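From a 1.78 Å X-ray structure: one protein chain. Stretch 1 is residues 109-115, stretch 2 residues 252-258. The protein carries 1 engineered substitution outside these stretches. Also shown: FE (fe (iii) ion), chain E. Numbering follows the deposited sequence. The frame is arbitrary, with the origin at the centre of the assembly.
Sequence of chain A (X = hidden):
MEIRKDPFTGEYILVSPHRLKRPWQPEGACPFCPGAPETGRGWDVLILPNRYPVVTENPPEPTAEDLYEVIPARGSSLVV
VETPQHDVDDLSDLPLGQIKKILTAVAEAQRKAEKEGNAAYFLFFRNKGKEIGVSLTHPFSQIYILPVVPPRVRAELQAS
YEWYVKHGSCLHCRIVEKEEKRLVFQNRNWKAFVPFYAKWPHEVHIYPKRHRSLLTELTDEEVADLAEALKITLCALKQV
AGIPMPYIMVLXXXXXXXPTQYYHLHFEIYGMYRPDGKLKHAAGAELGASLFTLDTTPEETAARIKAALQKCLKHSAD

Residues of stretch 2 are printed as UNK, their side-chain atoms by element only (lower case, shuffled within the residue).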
# COMPACT_ATOMS: atom_id res chain seq x y z
N ALA A 109 -1.62 26.47 9.40
CA ALA A 109 -2.68 25.95 8.51
C ALA A 109 -3.55 24.99 9.33
O ALA A 109 -4.80 25.05 9.18
CB ALA A 109 -2.11 25.27 7.29
N GLN A 110 -2.94 24.12 10.16
CA GLN A 110 -3.74 23.16 10.94
C GLN A 110 -4.59 23.92 11.97
O GLN A 110 -5.72 23.47 12.23
CB GLN A 110 -2.85 22.11 11.61
CG GLN A 110 -3.65 21.11 12.42
CD GLN A 110 -2.80 19.95 12.87
OE1 GLN A 110 -1.87 19.56 12.14
NE2 GLN A 110 -3.10 19.40 14.04
N ARG A 111 -4.06 24.99 12.56
CA ARG A 111 -4.85 25.73 13.58
C ARG A 111 -6.11 26.27 12.91
O ARG A 111 -7.17 26.29 13.56
CB ARG A 111 -4.01 26.80 14.28
CG ARG A 111 -3.19 26.24 15.42
CD ARG A 111 -2.54 27.24 16.36
NE ARG A 111 -1.41 26.54 16.95
CZ ARG A 111 -0.17 26.59 16.49
NH1 ARG A 111 0.10 27.34 15.44
NH2 ARG A 111 0.78 25.90 17.08
N LYS A 112 -5.97 26.71 11.66
CA LYS A 112 -7.12 27.24 10.87
C LYS A 112 -8.10 26.08 10.68
O LYS A 112 -9.34 26.29 10.91
CB LYS A 112 -6.60 27.93 9.60
CG LYS A 112 -7.66 28.40 8.62
CD LYS A 112 -7.38 29.76 7.96
CE LYS A 112 -8.54 30.24 7.09
NZ LYS A 112 -9.02 29.15 6.19
N ALA A 113 -7.61 24.90 10.32
CA ALA A 113 -8.48 23.71 10.07
C ALA A 113 -9.17 23.29 11.36
O ALA A 113 -10.31 22.79 11.31
CB ALA A 113 -7.69 22.57 9.47
N GLU A 114 -8.51 23.49 12.52
CA GLU A 114 -9.05 23.06 13.83
C GLU A 114 -10.30 23.91 14.17
O GLU A 114 -11.15 23.42 14.94
CB GLU A 114 -7.95 23.11 14.91
CG GLU A 114 -6.95 21.97 14.81
CD GLU A 114 -5.74 22.09 15.71
OE1 GLU A 114 -5.70 23.06 16.50
OE2 GLU A 114 -4.86 21.18 15.66
N LYS A 115 -10.45 25.10 13.54
CA LYS A 115 -11.71 25.92 13.64
C LYS A 115 -12.84 25.43 12.74
O LYS A 115 -13.96 25.88 12.95
CB LYS A 115 -11.38 27.36 13.28
CG LYS A 115 -10.22 27.90 14.11
CD LYS A 115 -10.50 27.78 15.59
CE LYS A 115 -9.27 27.81 16.48
NZ LYS A 115 -9.42 28.74 17.61
N UNK A 252 1.47 11.02 11.23
CA UNK A 252 0.39 10.29 11.93
C UNK A 252 0.11 11.11 13.19
O UNK A 252 0.98 11.12 14.07
c UNK A 252 0.36 8.24 9.78
n UNK A 252 0.49 7.05 9.04
n UNK A 252 1.17 6.66 11.09
c UNK A 252 0.97 6.12 9.89
c UNK A 252 0.81 7.99 11.03
c UNK A 252 0.85 8.87 12.22
N UNK A 253 -1.06 11.76 13.23
CA UNK A 253 -1.46 12.52 14.44
C UNK A 253 -2.91 12.19 14.76
O UNK A 253 -3.62 11.53 13.99
c UNK A 253 -1.81 16.16 13.14
c UNK A 253 -1.18 14.00 14.24
n UNK A 253 -1.83 16.75 11.96
c UNK A 253 -2.02 14.66 13.17
o UNK A 253 -1.66 16.79 14.17
N UNK A 254 -3.39 12.70 15.86
CA UNK A 254 -4.81 12.61 16.21
C UNK A 254 -5.68 13.28 15.15
O UNK A 254 -5.34 14.28 14.49
c UNK A 254 -5.06 13.25 17.54
N UNK A 255 -6.94 12.83 15.09
CA UNK A 255 -7.94 13.58 14.36
C UNK A 255 -8.10 14.98 14.95
O UNK A 255 -7.80 15.17 16.15
c UNK A 255 -9.22 12.79 14.48
c UNK A 255 -7.52 11.70 15.85
c UNK A 255 -8.75 11.43 15.00
N UNK A 256 -8.66 15.89 14.16
CA UNK A 256 -9.03 17.23 14.64
C UNK A 256 -10.30 17.09 15.46
O UNK A 256 -11.14 16.24 15.18
c UNK A 256 -9.23 18.15 13.44
c UNK A 256 -8.22 19.30 11.48
c UNK A 256 -6.71 18.39 13.25
c UNK A 256 -8.03 18.20 12.50
N UNK A 257 -10.53 17.99 16.43
CA UNK A 257 -9.63 19.10 16.76
C UNK A 257 -8.93 18.95 18.12
O UNK A 257 -8.32 19.95 18.54
c UNK A 257 -11.80 19.61 17.53
c UNK A 257 -10.60 20.27 16.89
c UNK A 257 -11.84 18.17 17.06
N UNK A 258 -9.04 17.79 18.77
CA UNK A 258 -8.65 17.71 20.22
C UNK A 258 -7.55 16.70 20.49
O UNK A 258 -7.55 15.55 19.99
n UNK A 258 -12.76 17.18 21.63
c UNK A 258 -10.49 16.19 21.25
c UNK A 258 -9.85 17.55 21.15
c UNK A 258 -11.74 16.25 22.14
n UNK A 258 -13.49 15.75 20.01
c UNK A 258 -13.56 16.92 20.60
n UNK A 258 -14.44 17.80 20.17
FE FE E . 1.94 5.29 12.69
O HOH W 1 2.71 3.58 13.91

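Position 252 carries six side-chain atoms: one carbon leading into a five-membered ring of three carbons and two nitrogens. That composition is an imidazole, so the residue is His252. It lies out of reach of stretch 1 and instead coordinates the metal: His252 ND1 sits 2.2 Å from FE of the iron(III) ion, which water 1 also binds, its O 2.2 Å from FE, along with four atoms from elsewhere in the structure.

Position 253 has five side-chain atoms, a run of three carbons whose third carries one oxygen and one nitrogen. The CA-to-CB bond points toward stretch 1, and the terminal group meets the end of Gln110. Three carbons ending in an amide identify Gln253. With hydrogens placed, Gln253 NE2 donates to Gln110 OE1 at 2.8 Å with an N-H...acceptor angle of 164°, and Gln110 NE2 donates to Gln253 OE1 at 3.0 Å and 153°. Each amide therefore both gives and accepts. The two acceptors, Gln110 OE1 and Gln253 OE1, lie 3.4 Å apart without bonding to each other.

Position 254 shows a single side-chain carbon, and nothing follows it: Ala254. Its methyl stays 7.3 Å or more from stretch 1, so it adds no contact.

At position 255, three side-chain carbons close a ring onto the backbone nitrogen, which defines Pro255. The ring has a C-gamma exo pucker and is out of reach of the helix.

Position 256 has four carbons, forked at the second, with no heteroatom. Its CA-to-CB bond points toward stretch 1, and its two terminal carbons reach the helix: one lies 3.9 Å from Ala113 CB, the other 3.8 Å from Gln110 NE2 and 3.9 Å from Glu114 CG. A fork at the second carbon means leucine, hence Leu256. Chi1 of -54° (m) with chi2 of -171° (t) brings both methyls to the helix; CD1 is the one at Ala113, an apolar contact, and CD2 the one at Gln110 and Glu114.

Position 257 again has three carbons closed onto the backbone nitrogen, and its CB packs 3.7 Å from Glu114 O and 4.4 Å from Glu114 CB. The ring gives Pro257, here with a C-gamma endo pucker and a cis peptide bond before it; the 5.0 Å between the CA atoms of Glu114 and Pro257 is the closest such pair across the stretches.

Position 258 has three carbons, a nitrogen, then a carbon bearing two more nitrogens. This guanidinium-tipped chain is Arg258; its CA-to-CB bond points away from stretch 1, which it does not touch.

The contact buries 278 Å² in total and combines a polar pair with an apolar patch. Gln110, with chi1 and chi2 both t, extends to the paired amides, and its NE2 also donates to Glu114 OE2 at 3.0 Å and 155°, one helical turn on. Glu114 N in turn bonds to Gln110 O at 2.8 Å, so backbone and side chains both link these two residues. Beside the amides, Leu256 packs against Ala113 and the CG of Glu114, and Pro257 covers the backbone at Glu114.

Stretch 2 252-258: HQAPLPR
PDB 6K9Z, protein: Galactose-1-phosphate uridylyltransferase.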